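Local coordinates for protein aminopeptidase (Aneurinibacillus sp. AM-1, PDB 5IB9) that probably removes amino acids one at a time from the N-termini of peptides as a zinc-dependent aminopeptidase of the M28 family, at residues 13-16 with 17-20; 251-254 with 255-259. All coordinates share one frame; numbering follows the deposited sequence.

Contact 1: residues 13-16 with 17-20. With ZN (zinc ion), chain E.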
loop_
_atom_site.group_PDB
_atom_site.type_symbol
_atom_site.label_atom_id
_atom_site.label_comp_id
_atom_site.label_asym_id
_atom_site.label_seq_id
_atom_site.Cartn_x
_atom_site.Cartn_y
_atom_site.Cartn_z
ATOM N N THR A 13 20.171 -31.765 1.757
ATOM C CA THR A 13 20.519 -30.382 2.060
ATOM C C THR A 13 22.020 -30.077 2.013
ATOM O O THR A 13 22.856 -30.586 2.793
ATOM C CB THR A 13 20.036 -30.121 3.516
ATOM O OG1 THR A 13 20.466 -31.253 4.354
ATOM C CG2 THR A 13 18.462 -29.985 3.634
ATOM N N ASP A 14 22.399 -29.297 1.010
ATOM C CA ASP A 14 23.798 -29.143 0.682
ATOM C C ASP A 14 24.275 -27.889 1.305
ATOM O O ASP A 14 23.877 -26.750 0.881
ATOM C CB ASP A 14 23.904 -29.177 -0.825
ATOM C CG ASP A 14 25.349 -29.096 -1.342
ATOM O OD1 ASP A 14 26.182 -28.402 -0.762
ATOM O OD2 ASP A 14 25.477 -29.782 -2.401
ATOM N N ALA A 15 25.133 -28.023 2.297
ATOM C CA ALA A 15 25.595 -26.874 3.003
ATOM C C ALA A 15 26.638 -26.058 2.202
ATOM O O ALA A 15 26.830 -24.869 2.521
ATOM C CB ALA A 15 26.173 -27.284 4.385
ATOM N N GLU A 16 27.336 -26.697 1.248
ATOM C CA GLU A 16 28.219 -25.920 0.368
ATOM C C GLU A 16 27.409 -24.942 -0.534
ATOM O O GLU A 16 27.872 -23.820 -0.688
ATOM C CB GLU A 16 29.081 -26.881 -0.430
ATOM C CG GLU A 16 30.148 -27.562 0.473
ATOM C CD GLU A 16 29.604 -28.703 1.426
ATOM O OE1 GLU A 16 30.113 -28.827 2.585
ATOM O OE2 GLU A 16 28.715 -29.521 1.033
ATOM N N ASN A 17 26.276 -25.379 -1.033
ATOM C CA ASN A 17 25.388 -24.504 -1.850
ATOM C C ASN A 17 25.076 -23.286 -0.960
ATOM O O ASN A 17 25.098 -22.121 -1.398
ATOM C CB ASN A 17 24.140 -25.212 -2.260
ATOM C CG ASN A 17 24.344 -26.257 -3.303
ATOM O OD1 ASN A 17 25.433 -26.337 -3.946
ATOM N ND2 ASN A 17 23.261 -26.996 -3.594
ATOM N N MET A 18 24.666 -23.577 0.297
ATOM C CA MET A 18 24.224 -22.459 1.124
ATOM C C MET A 18 25.294 -21.498 1.472
ATOM O O MET A 18 25.152 -20.297 1.466
ATOM C CB MET A 18 23.543 -22.975 2.425
ATOM C CG MET A 18 22.267 -23.700 2.024
ATOM S SD MET A 18 21.259 -24.285 3.474
ATOM C CE MET A 18 22.211 -25.673 4.039
ATOM N N TYR A 19 26.484 -22.038 1.809
ATOM C CA TYR A 19 27.598 -21.160 2.071
ATOM C C TYR A 19 27.965 -20.321 0.788
ATOM O O TYR A 19 28.213 -19.149 0.912
ATOM C CB TYR A 19 28.846 -22.062 2.434
ATOM C CG TYR A 19 30.079 -21.325 2.853
ATOM C CD1 TYR A 19 30.293 -20.851 4.158
ATOM C CD2 TYR A 19 31.038 -21.051 1.854
ATOM C CE1 TYR A 19 31.530 -20.146 4.503
ATOM C CE2 TYR A 19 32.217 -20.337 2.167
ATOM C CZ TYR A 19 32.426 -19.888 3.463
ATOM O OH TYR A 19 33.619 -19.176 3.708
ATOM N N ASN A 20 27.913 -20.986 -0.346
ATOM C CA ASN A 20 28.237 -20.244 -1.640
ATOM C C ASN A 20 27.207 -19.116 -1.880
ATOM O O ASN A 20 27.580 -18.032 -2.357
ATOM C CB ASN A 20 28.275 -21.238 -2.782
ATOM C CG ASN A 20 29.563 -22.111 -2.720
ATOM O OD1 ASN A 20 30.458 -21.833 -1.943
ATOM N ND2 ASN A 20 29.551 -23.205 -3.480
HETATM ZN ZN ZN E . 22.566 -31.734 4.554
HETATM O O HOH W 1 27.715 -28.100 -3.974
HETATM O O HOH W 2 23.995 -29.806 -4.923
HETATM O O HOH W 3 22.043 -33.086 6.091
HETATM O O HOH W 4 24.596 -32.091 4.698
HETATM O O HOH W 5 22.533 -33.485 3.169
#
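Asp14 and Asn17 meet at the first turn of helix 15-25, where the aspartate is the N-cap. Its OD1 accepts from Asn17 N at 3.0 Å, the donor approaching from above the carboxylate plane, 56° out of it, and takes a second, weak bond from Glu16 N. Asp suits the place because its short side chain can fold back over amides that have no carbonyl of an earlier turn to bind; with CG anti to the backbone N (chi1 -177°), the carboxylate is carried round to that end of the helix. Over it lies the Asn17 amide. The two flat groups are stacked, their planes 11° apart and Asp14 CG 3.6 Å from Asn17 CG, although the two side chains come in nearly perpendicular to each other. Two waters tie the pair together: each donates to Asp14 OD2, while one also donates to Asn17 OD1 and the other accepts from Asn17 ND2.

On another side of the turn, Met18 bends at chi3 so that CE comes within 4.3 Å of Ala15 CB, a small residue that leaves room for the methyl. Ala15 O takes Tyr19 N at 2.9 Å as regular helix bonding sets in.

Further out, Glu250 of helix 238-256 accepts from both Asp14 N and Asn17 ND2, and Glu16 forms a salt bridge with Lys382. Just ahead of the cap, Thr13 chelates a zinc ion through its carbonyl O, 2.1 Å away, and through OG1, 2.2 Å away; three waters and Asp386 are further ligands, and Asp390 hydrogen-bonds Thr13 OG1. A carboxylate at the start of the helix would complement the positive end of its dipole, and two-point chelation by Thr13 probably makes the adjoining backbone more rigid.

Contact 2: residues 251-254 with 255-259; sequences LARV and MSKLK
Lys257 runs outward from the end of helix 238-256, and Arg253, one turn earlier, leans forward so that its guanidinium meets it. Lys257 CB lies 3.4 Å from Val254 O, and CG lies close to both that oxygen and Arg253 O. A bend at chi2 (-53°) swings the rest of the chain past Arg253 O, CD first, and brings CE to 3.6 Å from Arg253 NH1, approaching the guanidinium obliquely. At the tip, NZ stops 4.4 Å from Arg253 NH1. A water accepts from both nitrogens and meets the guanidinium in plane at its edge, so one water oxygen is shared by the two like charges and probably eases their repulsion. Arg253 also forms a salt bridge with Glu250 through NH2. Long, flexible cations suit this partly exposed side of the helix.

Ser256 bonds back to the same turn. Its OG, set between the backbone N and the carbonyl carbon (chi1 74°), donates to Arg253 O at 2.7 Å, in the carbonyl plane and on a lone pair; Ser256 N adds a weak bond to the same oxygen. Serine is short enough to bond its own helix in this way. Regular bonding, as in Met255 N to Leu251 O, gives way to a tighter turn in which Lys257 N reaches Val254 O at 3.0 Å and the chain leaves the helix. The side chains of Val254 and Leu258 run alongside each other in a common direction, with Val254 CG1 4.2 Å from Leu258 CD1.

These apolar residues suit the buried side. Val254 and Leu258 pack on Ile9 of helix 6-10. Met255 reaches Leu264 and Phe266 of strand 263-269 and, with Leu251, also touches helix 382-400, so the helix end is wedged between that strand and two helices.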
loop_
_atom_site.group_PDB
_atom_site.type_symbol
_atom_site.label_atom_id
_atom_site.label_comp_id
_atom_site.label_asym_id
_atom_site.label_seq_id
_atom_site.Cartn_x
_atom_site.Cartn_y
_atom_site.Cartn_z
ATOM N N LEU A 251 16.211 -25.109 0.133
ATOM C CA LEU A 251 15.043 -25.915 0.298
ATOM C C LEU A 251 14.238 -25.909 -1.008
ATOM O O LEU A 251 13.585 -26.942 -1.358
ATOM C CB LEU A 251 14.112 -25.458 1.480
ATOM C CG LEU A 251 14.861 -25.728 2.811
ATOM C CD1 LEU A 251 13.981 -25.174 3.897
ATOM C CD2 LEU A 251 15.137 -27.207 3.058
ATOM N N ALA A 252 14.233 -24.774 -1.757
ATOM C CA ALA A 252 13.525 -24.867 -3.066
ATOM C C ALA A 252 14.248 -25.902 -3.976
ATOM O O ALA A 252 13.551 -26.599 -4.641
ATOM C CB ALA A 252 13.583 -23.518 -3.754
ATOM N N ARG A 253 15.577 -25.995 -3.967
ATOM C CA ARG A 253 16.262 -26.977 -4.802
ATOM C C ARG A 253 15.911 -28.339 -4.309
ATOM O O ARG A 253 15.552 -29.251 -5.097
ATOM C CB ARG A 253 17.714 -26.733 -4.656
ATOM C CG ARG A 253 18.534 -27.644 -5.655
ATOM C CD ARG A 253 20.046 -27.540 -5.418
ATOM N NE ARG A 253 20.343 -28.301 -4.216
ATOM C CZ ARG A 253 20.366 -29.620 -4.114
ATOM N NH1 ARG A 253 20.225 -30.350 -5.236
ATOM N NH2 ARG A 253 20.546 -30.189 -2.887
ATOM N N VAL A 254 15.951 -28.538 -2.996
ATOM C CA VAL A 254 15.583 -29.891 -2.456
ATOM C C VAL A 254 14.187 -30.298 -2.864
ATOM O O VAL A 254 13.978 -31.450 -3.312
ATOM C CB VAL A 254 15.728 -29.900 -0.901
ATOM C CG1 VAL A 254 15.065 -31.187 -0.295
ATOM C CG2 VAL A 254 17.218 -29.886 -0.572
ATOM N N MET A 255 13.186 -29.402 -2.715
ATOM C CA MET A 255 11.822 -29.786 -2.956
ATOM C C MET A 255 11.641 -29.990 -4.461
ATOM O O MET A 255 10.709 -30.753 -4.854
ATOM C CB MET A 255 10.828 -28.720 -2.481
ATOM C CG MET A 255 10.963 -28.580 -0.985
ATOM S SD MET A 255 10.301 -30.078 -0.167
ATOM C CE MET A 255 10.388 -29.416 1.518
ATOM N N SER A 256 12.526 -29.476 -5.288
ATOM C CA SER A 256 12.349 -29.684 -6.760
ATOM C C SER A 256 12.580 -31.161 -7.104
ATOM O O SER A 256 12.154 -31.623 -8.200
ATOM C CB SER A 256 13.254 -28.808 -7.602
ATOM O OG SER A 256 14.599 -29.228 -7.603
ATOM N N LYS A 257 13.259 -31.892 -6.241
ATOM C CA LYS A 257 13.499 -33.338 -6.430
ATOM C C LYS A 257 12.401 -34.254 -5.973
ATOM O O LYS A 257 12.554 -35.480 -6.060
ATOM C CB LYS A 257 14.800 -33.713 -5.680
ATOM C CG LYS A 257 16.033 -32.820 -5.839
ATOM C CD LYS A 257 16.425 -32.580 -7.295
ATOM C CE LYS A 257 17.693 -31.792 -7.399
ATOM N NZ LYS A 257 18.074 -31.529 -8.837
ATOM N N LEU A 258 11.331 -33.732 -5.387
ATOM C CA LEU A 258 10.302 -34.485 -4.697
ATOM C C LEU A 258 8.853 -34.195 -5.148
ATOM O O LEU A 258 8.533 -33.101 -5.573
ATOM C CB LEU A 258 10.375 -34.233 -3.142
ATOM C CG LEU A 258 11.767 -34.484 -2.599
ATOM C CD1 LEU A 258 12.010 -33.867 -1.224
ATOM C CD2 LEU A 258 12.092 -35.980 -2.522
ATOM N N LYS A 259 8.000 -35.207 -5.133
ATOM C CA LYS A 259 6.598 -35.023 -5.372
ATOM C C LYS A 259 6.000 -34.359 -4.165
ATOM O O LYS A 259 6.402 -34.608 -2.989
ATOM C CB LYS A 259 5.957 -36.380 -5.567
ATOM C CG LYS A 259 6.534 -37.156 -6.726
ATOM C CD LYS A 259 6.426 -36.467 -8.093
ATOM C CE LYS A 259 5.095 -36.661 -8.809
ATOM N NZ LYS A 259 5.030 -35.740 -10.037
HETATM O O HOH W 6 20.297 -29.665 -8.062
#

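In the fold
Contact 1 comes first along the chain, at the start of helix 15-25, and contact 2 lies more than two hundred residues later, at the end of helix 238-256; their centres are about 14 Å apart. The two helices pack together, and the contacts touch directly where Asn17 ND2 lies 3.3 Å from Arg253 NE. Glu250 links them more firmly, because one carboxylate serves residues of both contacts. Both contacts also lean on helix 382-400, which supplies Asp386 and Asp390 beside Thr13. The N-terminal segment is thus fastened onto helices of the M28 peptidase domain, at a peripheral zinc site distinct from the inhibitor-bound zinc pair.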